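Local coordinates for tyrosyl-tRNA synthetase (Pyrococcus horikoshii, PDB 2CYC), which catalyses the ATP-dependent attachment of L-tyrosine to its cognate tRNA, probably by way of a tyrosyl-adenylate intermediate, at residues L34-G39 against I183-M188. Sequence-based numbering, arbitrary orientation.
With TYR (tyrosine), chain C.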
loop_
_atom_site.group_PDB
_atom_site.type_symbol
_atom_site.label_atom_id
_atom_site.label_comp_id
_atom_site.label_asym_id
_atom_site.label_seq_id
_atom_site.Cartn_x
_atom_site.Cartn_y
_atom_site.Cartn_z
ATOM N N LEU A 34 -22.365 17.166 -6.563
ATOM C CA LEU A 34 -21.860 16.759 -7.867
ATOM C C LEU A 34 -20.415 17.219 -8.034
ATOM O O LEU A 34 -20.147 18.326 -8.506
ATOM C CB LEU A 34 -22.737 17.349 -8.986
ATOM C CG LEU A 34 -24.208 16.914 -8.940
ATOM C CD1 LEU A 34 -25.031 17.671 -9.972
ATOM C CD2 LEU A 34 -24.288 15.424 -9.178
ATOM N N GLN A 35 -19.489 16.363 -7.621
ATOM C CA GLN A 35 -18.083 16.680 -7.735
ATOM C C GLN A 35 -17.456 15.708 -8.713
ATOM O O GLN A 35 -17.456 14.496 -8.497
ATOM C CB GLN A 35 -17.387 16.565 -6.375
ATOM C CG GLN A 35 -15.874 16.705 -6.445
ATOM C CD GLN A 35 -15.430 18.117 -6.768
ATOM O OE1 GLN A 35 -14.885 18.401 -7.849
ATOM N NE2 GLN A 35 -15.664 19.016 -5.831
ATOM N N HIS A 36 -16.933 16.253 -9.797
ATOM C CA HIS A 36 -16.283 15.448 -10.803
ATOM C C HIS A 36 -14.778 15.560 -10.632
ATOM O O HIS A 36 -14.276 16.396 -9.876
ATOM C CB HIS A 36 -16.677 15.942 -12.214
ATOM C CG HIS A 36 -15.589 15.805 -13.240
ATOM N ND1 HIS A 36 -14.435 16.559 -13.205
ATOM C CD2 HIS A 36 -15.486 15.011 -14.335
ATOM C CE1 HIS A 36 -13.670 16.240 -14.237
ATOM N NE2 HIS A 36 -14.285 15.305 -14.939
ATOM N N TYR A 37 -14.083 14.684 -11.342
ATOM C CA TYR A 37 -12.646 14.687 -11.417
ATOM C C TYR A 37 -12.230 13.693 -12.486
ATOM O O TYR A 37 -12.983 12.784 -12.849
ATOM C CB TYR A 37 -12.004 14.319 -10.067
ATOM C CG TYR A 37 -11.367 12.938 -9.983
ATOM C CD1 TYR A 37 -10.023 12.787 -9.609
ATOM C CD2 TYR A 37 -12.125 11.779 -10.198
ATOM C CE1 TYR A 37 -9.458 11.515 -9.436
ATOM C CE2 TYR A 37 -11.570 10.502 -10.035
ATOM C CZ TYR A 37 -10.244 10.379 -9.646
ATOM O OH TYR A 37 -9.733 9.127 -9.409
ATOM N N ILE A 38 -11.035 13.909 -13.008
ATOM C CA ILE A 38 -10.421 13.002 -13.959
ATOM C C ILE A 38 -8.932 13.201 -13.705
ATOM O O ILE A 38 -8.425 14.333 -13.700
ATOM C CB ILE A 38 -10.826 13.268 -15.460
ATOM C CG1 ILE A 38 -10.023 12.319 -16.361
ATOM C CG2 ILE A 38 -10.610 14.731 -15.862
ATOM C CD1 ILE A 38 -10.554 12.206 -17.798
ATOM N N GLY A 39 -8.251 12.099 -13.423
ATOM C CA GLY A 39 -6.834 12.163 -13.133
ATOM C C GLY A 39 -5.975 11.813 -14.329
ATOM O O GLY A 39 -6.385 11.061 -15.215
ATOM N N ILE A 183 -18.864 11.999 -9.519
ATOM C CA ILE A 183 -18.816 11.826 -10.972
ATOM C C ILE A 183 -17.363 11.464 -11.299
ATOM O O ILE A 183 -16.525 12.346 -11.523
ATOM C CB ILE A 183 -19.202 13.130 -11.741
ATOM C CG1 ILE A 183 -20.624 13.573 -11.369
ATOM C CG2 ILE A 183 -19.093 12.902 -13.256
ATOM C CD1 ILE A 183 -21.720 12.556 -11.676
ATOM N N ALA A 184 -17.064 10.166 -11.304
ATOM C CA ALA A 184 -15.704 9.691 -11.580
ATOM C C ALA A 184 -15.544 9.540 -13.086
ATOM O O ALA A 184 -16.094 8.620 -13.698
ATOM C CB ALA A 184 -15.455 8.357 -10.865
ATOM N N HIS A 185 -14.778 10.457 -13.668
ATOM C CA HIS A 185 -14.559 10.521 -15.108
ATOM C C HIS A 185 -13.166 10.039 -15.543
ATOM O O HIS A 185 -12.146 10.393 -14.940
ATOM C CB HIS A 185 -14.807 11.972 -15.556
ATOM C CG HIS A 185 -14.443 12.254 -16.979
ATOM N ND1 HIS A 185 -13.919 13.464 -17.381
ATOM C CD2 HIS A 185 -14.499 11.481 -18.087
ATOM C CE1 HIS A 185 -13.659 13.422 -18.675
ATOM N NE2 HIS A 185 -14.000 12.227 -19.128
ATOM N N ALA A 186 -13.139 9.218 -16.589
ATOM C CA ALA A 186 -11.893 8.685 -17.134
ATOM C C ALA A 186 -12.129 8.092 -18.513
ATOM O O ALA A 186 -13.267 8.001 -18.978
ATOM C CB ALA A 186 -11.325 7.590 -16.211
ATOM N N GLY A 187 -11.035 7.697 -19.160
ATOM C CA GLY A 187 -11.135 7.030 -20.440
ATOM C C GLY A 187 -11.499 5.593 -20.081
ATOM O O GLY A 187 -11.257 5.159 -18.948
ATOM N N MET A 188 -12.076 4.863 -21.031
ATOM C CA MET A 188 -12.500 3.473 -20.842
ATOM C C MET A 188 -11.489 2.507 -20.229
ATOM O O MET A 188 -11.891 1.551 -19.568
ATOM C CB MET A 188 -12.979 2.883 -22.176
ATOM C CG MET A 188 -14.438 3.144 -22.502
ATOM S SD MET A 188 -15.572 2.324 -21.364
ATOM C CE MET A 188 -15.511 0.628 -21.926
HETATM N N TYR C . -4.453 5.837 -13.979
HETATM C CA TYR C . -4.696 7.089 -14.757
HETATM C C TYR C . -3.993 7.021 -16.111
HETATM O O TYR C . -3.204 6.075 -16.321
HETATM C CB TYR C . -4.193 8.308 -13.967
HETATM C CG TYR C . -4.944 8.543 -12.671
HETATM C CD1 TYR C . -6.314 8.803 -12.672
HETATM C CD2 TYR C . -4.284 8.505 -11.440
HETATM C CE1 TYR C . -7.014 9.016 -11.471
HETATM C CE2 TYR C . -4.966 8.725 -10.244
HETATM C CZ TYR C . -6.328 8.974 -10.262
HETATM O OH TYR C . -6.999 9.178 -9.068
HETATM O OXT TYR C . -4.235 7.917 -16.943
HETATM O O HOH W 1 -9.880 9.515 -13.713
#
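Ile183 N to Gln35 O (3.0 Å) and His185 N to Tyr37 O (3.1 Å) pair strands 36-39 and 183-187 in parallel; the return bond from Tyr37 N to Ile183 O is weak. Farther along, a water bridges the backbones, accepting from Gly39 N and donating to His185 O. On the face bearing His36, Ile38 and His185, the imidazoles meet rim to rim, planes at 41°, and His36 NE2 bonds His185 ND1 (3.1 Å) in the plane of both rings. Arg69 N and His223 ND1 hold the outer nitrogens, His36 ND1 and His185 NE2. With CG1 anti to the backbone N (chi1 175°) and the chain extended again (chi2 165°), Ile38 lays CD1 over one face of the His185 ring, a CH-pi contact 3.6 Å from its centroid; helix 48-63 packs here. Tyr37 lies on the other face against helix 164-178, its OH 2.8 Å from the OH of the bound tyrosine. In this class I Rossmann-type domain, a buried line of bonds, probably donated from His36 to His185 to His223 because the Arg69 amide can only donate, fixes both rings and ties the strands behind the pocket, whose phenol end Tyr37 helps to bind with Asp175.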